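Local atomic coordinates of tRNA (uracil(54)-C(5))-methyltransferase (Pyrococcus abyssi, PDB entry 2JJQ), a protein that catalyses S-adenosyl-L-methionine-dependent methylation of uridine 54 of tRNA at carbon 5, giving 5-methyluridine. Residues A[282-287]-A[405-410]; A[106-111]-A[418-423]; A[307-312]-A[337-342]. One frame throughout, in Å; residues are numbered along the deposited sequence.

In the fold
All three contacts pack helices on one mixed sheet, that of the class I methyltransferase fold. Interactions 1 and 2, whose centres lie about 12 Å apart, share a strand pair: Val407 O and Val421 N are 2.8 Å apart, a probable hydrogen bond, and the helices of the two contacts cover opposite faces. Helix 275-288 of interaction 1 also meets helix 303-310 of interaction 3, with Val282 and Ser286 against Tyr307 and Leu308; those centres are about 18 Å apart. Interactions 2 and 3 do not touch. Bound S-adenosyl-L-homocysteine lies about 13 Å from the side chains of Lys284 and Leu420 and about 14 Å from that of Ala339. Glu419, the predicted proton acceptor, belongs to interaction 2.

Interaction 1 of 3, residues A[282-287]-A[405-410]; sequences VRKVSE and EIVALD
Lys284 lies across Val407 in a small, partly exposed helix-on-strand contact, where helix 275-288 packs against strand 403-409 of the methyltransferase sheet. The contact buries 137 Å² in all, about half of it on Lys284. The hydrocarbon part of this lysine does the apolar work: CE of Lys284 touches CG2 of Val407 at 3.8 Å, and the two side chains cross at about a right angle. The lysine leaves the helix with CG anti to the backbone N (chi1 -175°) and then bends at chi2 (76°), which carries CE to the Val407 methyl and NZ toward Glu405. There the charges come near without forming a salt bridge, Lys284 NZ standing 4.5 Å from Glu405 OE1. A water fills the step between them. It donates a hydrogen bond to Glu405 OE1 at 2.7 Å and accepts a weak one from Lys284 NZ at 3.4 Å. Leu409, farther along the strand, also turns its CB toward the helix and packs on Gln277 and Asn280, one to two turns before Lys284.

The helix has its own side-chain tie: Ser286 OG donates to Arg283 O at 2.7 Å, and the same carbonyl accepts the backbone N of Glu287. Within the sheet Val407 pairs with Val421 of the adjacent strand 419-424.

Strands 403-409 and 419-424 form the antiparallel hairpin that class I methyltransferases carry toward this end of the sheet; here 117-119 pairs beyond it. Between 282-287 and 405-410 the closest links are the Lys284-Val407 touch and a water bridge that is weak on the lysine side, so the charge attraction is probably modest and softened by solvent, and the lysine serves the contact as much through its carbon chain as through its ammonium group.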
loop_
_atom_site.group_PDB
_atom_site.type_symbol
_atom_site.label_atom_id
_atom_site.label_comp_id
_atom_site.label_asym_id
_atom_site.label_seq_id
_atom_site.Cartn_x
_atom_site.Cartn_y
_atom_site.Cartn_z
ATOM N N VAL A 282 -13.702 2.099 -2.075
ATOM C CA VAL A 282 -14.434 2.490 -3.311
ATOM C C VAL A 282 -15.903 2.750 -2.993
ATOM O O VAL A 282 -16.490 3.621 -3.580
ATOM C CB VAL A 282 -14.290 1.487 -4.486
ATOM C CG1 VAL A 282 -12.820 1.393 -4.879
ATOM C CG2 VAL A 282 -14.790 0.063 -4.130
ATOM N N ARG A 283 -16.488 1.979 -2.074
ATOM C CA ARG A 283 -17.897 2.227 -1.699
ATOM C C ARG A 283 -17.997 3.606 -1.065
ATOM O O ARG A 283 -18.934 4.363 -1.378
ATOM C CB ARG A 283 -18.358 1.171 -0.709
ATOM C CG ARG A 283 -18.541 -0.189 -1.367
ATOM C CD ARG A 283 -19.019 -1.155 -0.243
ATOM N NE ARG A 283 -19.217 -2.503 -0.769
ATOM C CZ ARG A 283 -19.561 -3.522 0.018
ATOM N NH1 ARG A 283 -19.730 -3.298 1.345
ATOM N NH2 ARG A 283 -19.728 -4.738 -0.502
ATOM N N LYS A 284 -17.021 3.931 -0.203
ATOM C CA LYS A 284 -17.091 5.211 0.533
ATOM C C LYS A 284 -16.982 6.357 -0.426
ATOM O O LYS A 284 -17.738 7.302 -0.300
ATOM C CB LYS A 284 -15.992 5.360 1.598
ATOM C CG LYS A 284 -16.147 6.649 2.464
ATOM C CD LYS A 284 -17.332 6.347 3.482
ATOM C CE LYS A 284 -17.772 7.468 4.328
ATOM N NZ LYS A 284 -19.028 6.976 5.046
ATOM N N VAL A 285 -16.010 6.299 -1.345
ATOM C CA VAL A 285 -15.900 7.328 -2.379
ATOM C C VAL A 285 -17.193 7.469 -3.166
ATOM O O VAL A 285 -17.661 8.608 -3.376
ATOM C CB VAL A 285 -14.691 7.114 -3.295
ATOM C CG1 VAL A 285 -14.705 8.118 -4.493
ATOM C CG2 VAL A 285 -13.362 7.227 -2.418
ATOM N N SER A 286 -17.803 6.347 -3.546
ATOM C CA SER A 286 -19.023 6.422 -4.370
ATOM C C SER A 286 -20.147 7.067 -3.578
ATOM O O SER A 286 -21.082 7.611 -4.173
ATOM C CB SER A 286 -19.492 5.053 -4.894
ATOM O OG SER A 286 -19.982 4.261 -3.849
ATOM N N GLU A 287 -20.092 6.948 -2.258
ATOM C CA GLU A 287 -21.140 7.497 -1.395
ATOM C C GLU A 287 -21.019 9.020 -1.195
ATOM O O GLU A 287 -22.027 9.727 -0.999
ATOM C CB GLU A 287 -21.128 6.775 -0.051
ATOM C CG GLU A 287 -21.712 5.395 -0.245
ATOM C CD GLU A 287 -21.464 4.438 0.902
ATOM O OE1 GLU A 287 -20.872 4.837 1.943
ATOM O OE2 GLU A 287 -21.865 3.259 0.726
ATOM N N GLU A 405 -17.504 15.898 5.588
ATOM C CA GLU A 405 -17.511 14.551 6.198
ATOM C C GLU A 405 -16.096 14.019 6.079
ATOM O O GLU A 405 -15.392 14.372 5.169
ATOM C CB GLU A 405 -18.375 13.579 5.428
ATOM C CG GLU A 405 -19.787 13.464 5.836
ATOM C CD GLU A 405 -20.504 12.444 4.987
ATOM O OE1 GLU A 405 -20.379 11.222 5.249
ATOM O OE2 GLU A 405 -21.169 12.880 4.029
ATOM N N ILE A 406 -15.698 13.168 7.010
ATOM C CA ILE A 406 -14.361 12.545 6.933
ATOM C C ILE A 406 -14.345 11.248 7.721
ATOM O O ILE A 406 -14.944 11.155 8.827
ATOM C CB ILE A 406 -13.252 13.512 7.457
ATOM C CG1 ILE A 406 -11.855 12.947 7.229
ATOM C CG2 ILE A 406 -13.427 13.790 8.941
ATOM C CD1 ILE A 406 -10.772 14.048 7.447
ATOM N N VAL A 407 -13.674 10.235 7.169
ATOM C CA VAL A 407 -13.495 8.974 7.856
ATOM C C VAL A 407 -12.114 8.468 7.469
ATOM O O VAL A 407 -11.612 8.832 6.430
ATOM C CB VAL A 407 -14.558 7.969 7.381
ATOM C CG1 VAL A 407 -14.655 6.835 8.334
ATOM C CG2 VAL A 407 -15.885 8.662 7.349
ATOM N N ALA A 408 -11.487 7.681 8.336
ATOM C CA ALA A 408 -10.229 7.005 8.041
ATOM C C ALA A 408 -10.532 5.534 7.902
ATOM O O ALA A 408 -11.415 5.006 8.584
ATOM C CB ALA A 408 -9.223 7.169 9.186
ATOM N N LEU A 409 -9.849 4.888 6.985
ATOM C CA LEU A 409 -10.034 3.423 6.780
ATOM C C LEU A 409 -8.684 2.821 7.106
ATOM O O LEU A 409 -7.641 3.336 6.660
ATOM C CB LEU A 409 -10.443 3.073 5.360
ATOM C CG LEU A 409 -11.864 3.532 5.029
ATOM C CD1 LEU A 409 -11.686 4.940 4.537
ATOM C CD2 LEU A 409 -12.419 2.646 3.900
ATOM N N ASP A 410 -8.686 1.791 7.948
ATOM C CA ASP A 410 -7.432 1.117 8.233
ATOM C C ASP A 410 -7.019 0.247 7.024
ATOM O O ASP A 410 -7.266 -0.970 6.972
ATOM C CB ASP A 410 -7.479 0.295 9.527
ATOM C CG ASP A 410 -6.109 -0.242 9.879
ATOM O OD1 ASP A 410 -5.131 0.375 9.409
ATOM O OD2 ASP A 410 -5.970 -1.308 10.517
HETATM O O HOH W 1 -21.755 8.928 4.684
#

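Interaction 2 of 3, residues A[106-111]-A[418-423]; sequences KKLKRI and VELVAK
Leu108 of helix 97-112 presses on Val418 and Leu420 of segment 418-423, a buried and wholly apolar contact. Both of its methyl groups take part. CD2 of Leu108 lies 3.9 Å from CG1 of Val418, CD1 of Leu108 reaches the same valine methyl at 4.0 Å, and the two side chains meet tip to tip. Leu420 comes differently: it runs past Leu108 in the opposite direction, with the two CD2 atoms of Leu108 and Leu420 4.0 Å apart. The first torsion of Leu108 (chi1 -72°) sets its CG beside the backbone N, anti to the carbonyl carbon, and from there the forked end reaches both partners.

Polar interactions lie around this apolar centre. On the helix, Arg110 lays one face of its guanidinium group over Lys107 CA, which stands 3.8 Å above the plane. Lys107 NZ donates hydrogen bonds to the carbonyl oxygens of Asp30 and of Pro416, two residues before Val418, and Arg110 forms a salt bridge with Asp30, a residue of the TRAM-like domain, so the helix joins that domain to the catalytic sheet.

Leu108 also packs on Ala408 of strand 403-409 and Pro389 of helix 389-398. On the other face of the strand, Glu419, the predicted proton acceptor, touches Cys387, the predicted nucleophile, and Val421 meets helix 275-288.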
loop_
_atom_site.group_PDB
_atom_site.type_symbol
_atom_site.label_atom_id
_atom_site.label_comp_id
_atom_site.label_asym_id
_atom_site.label_seq_id
_atom_site.Cartn_x
_atom_site.Cartn_y
_atom_site.Cartn_z
ATOM N N LYS A 106 -6.345 8.431 17.916
ATOM C CA LYS A 106 -5.656 9.470 18.676
ATOM C C LYS A 106 -4.699 10.286 17.789
ATOM O O LYS A 106 -4.671 11.531 17.833
ATOM C CB LYS A 106 -4.903 8.815 19.829
ATOM C CG LYS A 106 -5.823 8.385 20.996
ATOM C CD LYS A 106 -4.973 7.632 22.040
ATOM C CE LYS A 106 -5.780 7.042 23.230
ATOM N NZ LYS A 106 -6.836 7.974 23.792
ATOM N N LYS A 107 -3.919 9.581 16.966
ATOM C CA LYS A 107 -3.024 10.235 16.002
ATOM C C LYS A 107 -3.731 11.192 15.053
ATOM O O LYS A 107 -3.295 12.346 14.872
ATOM C CB LYS A 107 -2.271 9.163 15.216
ATOM C CG LYS A 107 -1.321 9.757 14.193
ATOM C CD LYS A 107 -0.582 8.577 13.553
ATOM C CE LYS A 107 0.133 8.975 12.307
ATOM N NZ LYS A 107 0.845 7.765 11.696
ATOM N N LEU A 108 -4.862 10.748 14.474
ATOM C CA LEU A 108 -5.636 11.598 13.554
ATOM C C LEU A 108 -6.201 12.812 14.272
ATOM O O LEU A 108 -6.205 13.922 13.710
ATOM C CB LEU A 108 -6.805 10.821 12.892
ATOM C CG LEU A 108 -6.272 9.808 11.849
ATOM C CD1 LEU A 108 -7.422 8.898 11.410
ATOM C CD2 LEU A 108 -5.622 10.566 10.659
ATOM N N LYS A 109 -6.738 12.600 15.456
ATOM C CA LYS A 109 -7.268 13.735 16.225
ATOM C C LYS A 109 -6.159 14.753 16.505
ATOM O O LYS A 109 -6.373 15.941 16.347
ATOM C CB LYS A 109 -7.899 13.258 17.543
ATOM C CG LYS A 109 -8.559 14.402 18.332
ATOM C CD LYS A 109 -9.411 13.842 19.496
ATOM C CE LYS A 109 -8.559 13.277 20.614
ATOM N NZ LYS A 109 -9.424 12.576 21.651
ATOM N N ARG A 110 -4.961 14.295 16.897
ATOM C CA ARG A 110 -3.772 15.190 17.085
ATOM C C ARG A 110 -3.419 16.011 15.849
ATOM O O ARG A 110 -3.181 17.233 15.926
ATOM C CB ARG A 110 -2.487 14.376 17.418
ATOM C CG ARG A 110 -2.531 13.519 18.713
ATOM C CD ARG A 110 -1.154 13.153 19.290
ATOM N NE ARG A 110 -0.473 12.059 18.598
ATOM C CZ ARG A 110 -0.601 10.774 18.928
ATOM N NH1 ARG A 110 -1.421 10.434 19.929
ATOM N NH2 ARG A 110 0.099 9.823 18.273
ATOM N N ILE A 111 -3.377 15.347 14.692
ATOM C CA ILE A 111 -2.995 15.991 13.441
ATOM C C ILE A 111 -4.070 16.909 12.841
ATOM O O ILE A 111 -3.775 18.020 12.400
ATOM C CB ILE A 111 -2.559 14.896 12.424
ATOM C CG1 ILE A 111 -1.258 14.222 12.924
ATOM C CG2 ILE A 111 -2.456 15.477 10.960
ATOM C CD1 ILE A 111 -0.898 12.885 12.153
ATOM N N VAL A 418 -2.647 5.175 7.989
ATOM C CA VAL A 418 -4.078 5.073 7.793
ATOM C C VAL A 418 -4.434 5.767 6.469
ATOM O O VAL A 418 -3.623 6.583 5.993
ATOM C CB VAL A 418 -4.801 5.693 9.007
ATOM C CG1 VAL A 418 -5.058 7.186 8.748
ATOM C CG2 VAL A 418 -6.075 4.971 9.267
ATOM N N GLU A 419 -5.580 5.428 5.880
ATOM C CA GLU A 419 -6.111 6.073 4.676
ATOM C C GLU A 419 -7.303 6.974 4.995
ATOM O O GLU A 419 -8.349 6.494 5.401
ATOM C CB GLU A 419 -6.575 5.029 3.688
ATOM C CG GLU A 419 -7.063 5.610 2.373
ATOM C CD GLU A 419 -5.947 5.734 1.350
ATOM O OE1 GLU A 419 -4.777 5.819 1.771
ATOM O OE2 GLU A 419 -6.241 5.678 0.133
ATOM N N LEU A 420 -7.205 8.261 4.748
ATOM C CA LEU A 420 -8.322 9.161 5.092
ATOM C C LEU A 420 -9.142 9.362 3.833
ATOM O O LEU A 420 -8.587 9.361 2.722
ATOM C CB LEU A 420 -7.772 10.525 5.459
ATOM C CG LEU A 420 -7.196 10.750 6.818
ATOM C CD1 LEU A 420 -6.494 12.145 6.676
ATOM C CD2 LEU A 420 -8.409 10.846 7.754
ATOM N N VAL A 421 -10.450 9.613 3.989
ATOM C CA VAL A 421 -11.283 9.943 2.832
ATOM C C VAL A 421 -12.105 11.114 3.338
ATOM O O VAL A 421 -12.897 10.971 4.290
ATOM C CB VAL A 421 -12.212 8.763 2.373
ATOM C CG1 VAL A 421 -13.030 9.175 1.151
ATOM C CG2 VAL A 421 -11.406 7.472 2.105
ATOM N N ALA A 422 -11.912 12.282 2.722
ATOM C CA ALA A 422 -12.628 13.468 3.156
ATOM C C ALA A 422 -13.490 14.062 2.044
ATOM O O ALA A 422 -13.038 14.186 0.897
ATOM C CB ALA A 422 -11.637 14.515 3.651
ATOM N N LYS A 423 -14.725 14.416 2.394
ATOM C CA LYS A 423 -15.587 15.147 1.499
ATOM C C LYS A 423 -15.532 16.645 1.895
ATOM O O LYS A 423 -15.845 16.999 3.047
ATOM C CB LYS A 423 -17.013 14.640 1.657
ATOM C CG LYS A 423 -17.973 15.397 0.783
ATOM C CD LYS A 423 -19.345 14.859 0.993
ATOM C CE LYS A 423 -20.288 15.451 -0.040
ATOM N NZ LYS A 423 -21.546 14.670 -0.147
#

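Interaction 3 of 3, residues A[307-312]-A[337-342]; sequences YLAKRG and VDAEFE
Ala309, near the end of helix 303-310, fits against Val337 and Ala339 of segment 337-342. The apolar contacts are at normal van der Waals distance. Ala309 CB lies 3.8 Å from Val337 CB and 3.9 Å from Ala339 CB, and such small side chains let the backbones approach to 6.0 Å between the CA atoms of Ala309 and Val337. The two valine branches divide their work: CG2 of Val337 also meets Ala309 CB, while CG1, anti to the carbonyl carbon (chi1 -68°), sits against the backbone of Lys310, 3.7 Å from its N. The lysine chain, bent at chi2, crosses Val337 at about a right angle and touches CG1 of Val337 with its CD at 4.0 Å.

The fold here is the Rossmann-like half of a class I methyltransferase. After helix 303-310 the chain makes a beta-alpha-beta crossover, from strand 314-319 through helix 322-335 to the parallel neighbour 339-343, the outermost strand at this end of the sheet. Val337 also packs on Val332 of helix 322-335.

Helix 303-310 closes in a Schellman motif at Gly312, whose phi of 105° turns the chain away from the helix. Beside it the guanidinium group of Arg311 has Lys310 CB over one face and Tyr307 CE1 at its edge, and its NH2 forms a salt bridge with Asp260.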
loop_
_atom_site.group_PDB
_atom_site.type_symbol
_atom_site.label_atom_id
_atom_site.label_comp_id
_atom_site.label_asym_id
_atom_site.label_seq_id
_atom_site.Cartn_x
_atom_site.Cartn_y
_atom_site.Cartn_z
ATOM N N TYR A 307 -15.034 2.187 -10.764
ATOM C CA TYR A 307 -16.108 1.748 -9.843
ATOM C C TYR A 307 -17.270 2.740 -10.014
ATOM O O TYR A 307 -18.450 2.373 -10.110
ATOM C CB TYR A 307 -15.634 1.745 -8.411
ATOM C CG TYR A 307 -16.623 1.120 -7.466
ATOM C CD1 TYR A 307 -16.560 -0.268 -7.194
ATOM C CD2 TYR A 307 -17.629 1.893 -6.846
ATOM C CE1 TYR A 307 -17.474 -0.881 -6.300
ATOM C CE2 TYR A 307 -18.529 1.274 -5.980
ATOM C CZ TYR A 307 -18.470 -0.082 -5.732
ATOM O OH TYR A 307 -19.404 -0.666 -4.866
ATOM N N LEU A 308 -16.952 4.012 -10.060
ATOM C CA LEU A 308 -17.959 4.998 -10.212
ATOM C C LEU A 308 -18.668 4.902 -11.569
ATOM O O LEU A 308 -19.887 5.114 -11.648
ATOM C CB LEU A 308 -17.413 6.406 -10.010
ATOM C CG LEU A 308 -17.117 6.754 -8.542
ATOM C CD1 LEU A 308 -16.720 8.206 -8.479
ATOM C CD2 LEU A 308 -18.294 6.553 -7.657
ATOM N N ALA A 309 -17.911 4.654 -12.632
ATOM C CA ALA A 309 -18.501 4.447 -13.962
ATOM C C ALA A 309 -19.483 3.249 -13.893
ATOM O O ALA A 309 -20.581 3.282 -14.464
ATOM C CB ALA A 309 -17.382 4.168 -14.994
ATOM N N LYS A 310 -19.102 2.190 -13.212
ATOM C CA LYS A 310 -20.010 1.023 -13.028
ATOM C C LYS A 310 -21.321 1.417 -12.304
ATOM O O LYS A 310 -22.423 0.879 -12.635
ATOM C CB LYS A 310 -19.330 -0.119 -12.253
ATOM C CG LYS A 310 -20.156 -1.413 -12.309
ATOM C CD LYS A 310 -19.899 -2.225 -13.585
ATOM C CE LYS A 310 -20.664 -3.581 -13.489
ATOM N NZ LYS A 310 -20.475 -4.262 -14.784
ATOM N N ARG A 311 -21.206 2.380 -11.391
ATOM C CA ARG A 311 -22.356 2.874 -10.570
ATOM C C ARG A 311 -23.181 3.914 -11.362
ATOM O O ARG A 311 -24.246 4.391 -10.886
ATOM C CB ARG A 311 -21.805 3.508 -9.291
ATOM C CG ARG A 311 -21.178 2.532 -8.323
ATOM C CD ARG A 311 -22.175 1.463 -7.892
ATOM N NE ARG A 311 -21.340 0.281 -7.960
ATOM C CZ ARG A 311 -21.465 -0.793 -8.719
ATOM N NH1 ARG A 311 -22.556 -1.111 -9.425
ATOM N NH2 ARG A 311 -20.478 -1.643 -8.632
ATOM N N GLY A 312 -22.719 4.271 -12.554
ATOM C CA GLY A 312 -23.492 5.096 -13.494
ATOM C C GLY A 312 -23.048 6.557 -13.636
ATOM O O GLY A 312 -23.705 7.380 -14.348
ATOM N N VAL A 337 -17.814 -0.335 -19.321
ATOM C CA VAL A 337 -18.325 0.952 -18.872
ATOM C C VAL A 337 -17.802 2.014 -19.836
ATOM O O VAL A 337 -16.972 1.732 -20.718
ATOM C CB VAL A 337 -17.893 1.289 -17.391
ATOM C CG1 VAL A 337 -18.554 0.353 -16.387
ATOM C CG2 VAL A 337 -16.358 1.231 -17.268
ATOM N N ASP A 338 -18.319 3.224 -19.694
ATOM C CA ASP A 338 -17.938 4.305 -20.588
ATOM C C ASP A 338 -17.322 5.384 -19.732
ATOM O O ASP A 338 -18.033 6.187 -19.150
ATOM C CB ASP A 338 -19.178 4.848 -21.318
ATOM C CG ASP A 338 -18.829 5.885 -22.391
ATOM O OD1 ASP A 338 -17.721 6.430 -22.363
ATOM O OD2 ASP A 338 -19.657 6.176 -23.279
ATOM N N ALA A 339 -16.000 5.379 -19.620
ATOM C CA ALA A 339 -15.262 6.387 -18.835
ATOM C C ALA A 339 -14.032 6.672 -19.691
ATOM O O ALA A 339 -13.636 5.816 -20.516
ATOM C CB ALA A 339 -14.843 5.839 -17.482
ATOM N N GLU A 340 -13.431 7.847 -19.522
ATOM C CA GLU A 340 -12.268 8.203 -20.324
ATOM C C GLU A 340 -11.110 8.526 -19.358
ATOM O O GLU A 340 -11.336 9.193 -18.331
ATOM C CB GLU A 340 -12.634 9.399 -21.214
ATOM C CG GLU A 340 -11.556 10.312 -21.675
ATOM C CD GLU A 340 -12.112 11.470 -22.582
ATOM O OE1 GLU A 340 -13.205 11.278 -23.215
ATOM O OE2 GLU A 340 -11.463 12.568 -22.643
ATOM N N PHE A 341 -9.923 8.001 -19.666
ATOM C CA PHE A 341 -8.677 8.269 -18.929
ATOM C C PHE A 341 -7.609 8.843 -19.854
ATOM O O PHE A 341 -7.459 8.397 -20.991
ATOM C CB PHE A 341 -8.160 7.019 -18.205
ATOM C CG PHE A 341 -9.091 6.544 -17.115
ATOM C CD1 PHE A 341 -8.902 6.952 -15.778
ATOM C CD2 PHE A 341 -10.162 5.737 -17.442
ATOM C CE1 PHE A 341 -9.783 6.518 -14.766
ATOM C CE2 PHE A 341 -11.083 5.264 -16.413
ATOM C CZ PHE A 341 -10.873 5.678 -15.099
ATOM N N GLU A 342 -6.879 9.819 -19.361
ATOM C CA GLU A 342 -5.876 10.521 -20.150
ATOM C C GLU A 342 -4.650 10.856 -19.275
ATOM O O GLU A 342 -4.742 11.023 -18.050
ATOM C CB GLU A 342 -6.483 11.824 -20.713
ATOM C CG GLU A 342 -7.782 11.599 -21.542
ATOM C CD GLU A 342 -7.536 10.934 -22.913
ATOM O OE1 GLU A 342 -6.360 10.614 -23.245
ATOM O OE2 GLU A 342 -8.518 10.711 -23.671
#